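Local atomic coordinates of dihydrodipicolinate synthase (Bacillus clausii KSM-K16, PDB entry 3E96), a protein that probably catalyses the condensation of pyruvate with aspartate semialdehyde to 4-hydroxy-tetrahydrodipicolinate, a step towards lysine. Residues Leu83-Ile88 with Ala107-Ile112. Numbering follows the deposited sequence.
Sequences LVVAGI and ADAVMI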
loop_
_atom_site.group_PDB
_atom_site.type_symbol
_atom_site.label_atom_id
_atom_site.label_comp_id
_atom_site.label_asym_id
_atom_site.label_seq_id
_atom_site.Cartn_x
_atom_site.Cartn_y
_atom_site.Cartn_z
ATOM N N LEU B 83 -8.115 5.370 -25.878
ATOM C CA LEU B 83 -8.197 4.064 -25.247
ATOM C C LEU B 83 -8.349 4.320 -23.757
ATOM O O LEU B 83 -7.723 5.232 -23.212
ATOM C CB LEU B 83 -6.922 3.254 -25.491
ATOM C CG LEU B 83 -6.695 2.712 -26.903
ATOM C CD1 LEU B 83 -5.342 2.011 -26.978
ATOM C CD2 LEU B 83 -7.819 1.747 -27.253
ATOM N N VAL B 84 -9.187 3.525 -23.103
ATOM C CA VAL B 84 -9.412 3.663 -21.671
ATOM C C VAL B 84 -8.825 2.449 -20.961
ATOM O O VAL B 84 -9.263 1.324 -21.183
ATOM C CB VAL B 84 -10.921 3.761 -21.356
ATOM C CG1 VAL B 84 -11.144 3.816 -19.850
ATOM C CG2 VAL B 84 -11.503 5.000 -22.019
ATOM N N VAL B 85 -7.819 2.689 -20.125
ATOM C CA VAL B 85 -7.163 1.630 -19.370
ATOM C C VAL B 85 -7.547 1.808 -17.906
ATOM O O VAL B 85 -7.233 2.828 -17.295
ATOM C CB VAL B 85 -5.634 1.718 -19.516
ATOM C CG1 VAL B 85 -4.968 0.598 -18.717
ATOM C CG2 VAL B 85 -5.249 1.647 -20.996
ATOM N N ALA B 86 -8.232 0.814 -17.349
ATOM C CA ALA B 86 -8.693 0.888 -15.969
ATOM C C ALA B 86 -7.725 0.338 -14.926
ATOM O O ALA B 86 -7.335 -0.829 -14.973
ATOM C CB ALA B 86 -10.045 0.178 -15.840
ATOM N N GLY B 87 -7.344 1.190 -13.980
ATOM C CA GLY B 87 -6.459 0.751 -12.923
ATOM C C GLY B 87 -7.243 -0.138 -11.970
ATOM O O GLY B 87 -8.387 0.176 -11.621
ATOM N N ILE B 88 -6.641 -1.256 -11.571
ATOM C CA ILE B 88 -7.271 -2.186 -10.637
ATOM C C ILE B 88 -6.218 -2.650 -9.631
ATOM O O ILE B 88 -5.015 -2.473 -9.856
ATOM C CB ILE B 88 -7.882 -3.422 -11.367
ATOM C CG1 ILE B 88 -6.788 -4.234 -12.061
ATOM C CG2 ILE B 88 -8.915 -2.963 -12.391
ATOM C CD1 ILE B 88 -7.319 -5.503 -12.744
ATOM N N ALA B 107 -14.231 -0.450 -20.872
ATOM C CA ALA B 107 -12.805 -0.136 -20.881
ATOM C C ALA B 107 -12.132 -0.994 -21.945
ATOM O O ALA B 107 -12.668 -2.025 -22.345
ATOM C CB ALA B 107 -12.188 -0.421 -19.517
ATOM N N ASP B 108 -10.953 -0.570 -22.392
ATOM C CA ASP B 108 -10.211 -1.293 -23.418
ATOM C C ASP B 108 -9.199 -2.258 -22.825
ATOM O O ASP B 108 -8.819 -3.245 -23.454
ATOM C CB ASP B 108 -9.507 -0.292 -24.330
ATOM C CG ASP B 108 -10.482 0.594 -25.066
ATOM O OD1 ASP B 108 -11.213 0.070 -25.936
ATOM O OD2 ASP B 108 -10.529 1.807 -24.768
ATOM N N ALA B 109 -8.762 -1.965 -21.607
ATOM C CA ALA B 109 -7.795 -2.807 -20.923
ATOM C C ALA B 109 -7.746 -2.395 -19.460
ATOM O O ALA B 109 -8.412 -1.444 -19.056
ATOM C CB ALA B 109 -6.411 -2.632 -21.556
ATOM N N VAL B 110 -6.966 -3.127 -18.673
ATOM C CA VAL B 110 -6.792 -2.804 -17.263
ATOM C C VAL B 110 -5.305 -2.681 -16.965
ATOM O O VAL B 110 -4.472 -3.251 -17.678
ATOM C CB VAL B 110 -7.365 -3.905 -16.326
ATOM C CG1 VAL B 110 -8.870 -4.009 -16.493
ATOM C CG2 VAL B 110 -6.688 -5.243 -16.613
ATOM N N MET B 111 -4.978 -1.906 -15.935
ATOM C CA MET B 111 -3.598 -1.763 -15.484
ATOM C C MET B 111 -3.616 -2.298 -14.061
ATOM O O MET B 111 -4.321 -1.773 -13.195
ATOM C CB MET B 111 -3.130 -0.302 -15.455
ATOM C CG MET B 111 -1.722 -0.136 -14.822
ATOM S SD MET B 111 -1.226 1.571 -14.476
ATOM C CE MET B 111 -2.286 1.948 -13.087
ATOM N N ILE B 112 -2.861 -3.357 -13.817
ATOM C CA ILE B 112 -2.822 -3.924 -12.483
ATOM C C ILE B 112 -1.742 -3.213 -11.682
ATOM O O ILE B 112 -0.554 -3.296 -12.011
ATOM C CB ILE B 112 -2.506 -5.432 -12.515
ATOM C CG1 ILE B 112 -3.424 -6.142 -13.517
ATOM C CG2 ILE B 112 -2.708 -6.028 -11.125
ATOM C CD1 ILE B 112 -3.099 -7.622 -13.696
#
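With its CG anti to the carbonyl carbon (chi1 -63°), Asp108 swings its carboxylate back to the start of strand 83-88, where OD2 accepts the N-H of Val84 at 2.7 Å through its anti lone pair, in a nearly straight bond. Val84 answers with its own carbonyl: O takes the Asp108 N-H at 2.8 Å, in the carbonyl plane, and a second, weak bond from Ala109 N. Methyl CD2 of Leu83 lies 3.6 Å from Asp108 CG, the two side chains crossing at about a right angle. An alanine in place of Asp108 would probably leave the Val84 N-H without its acceptor and open a gap beside Leu83. Beyond this point the strands run parallel, as neighbours in the closed TIM barrel, joined through helix 92-105 as a beta-alpha-beta unit. Ala86 N bonds to Ala109 O, Met111 N to Ala86 O, and Ile88 N to Met111 O at 2.9 Å. Val85, Ala109 and Met111 share the face turned to the barrel interior, CG1 of Val85 resting 3.9 Å from Met111 CB; Met111 also neighbours Tyr143 and Lys167, the predicted catalytic residues. On the helix-covered face, chi1 of 63° sets Ile88 CG1 between its backbone N and carbonyl carbon, and CD1 reaches Val110 CB at 3.9 Å and Ile112 CG1 at 4.0 Å, with Leu98 of helix 92-105 and Leu136 of helix 122-136 packing against Ile88.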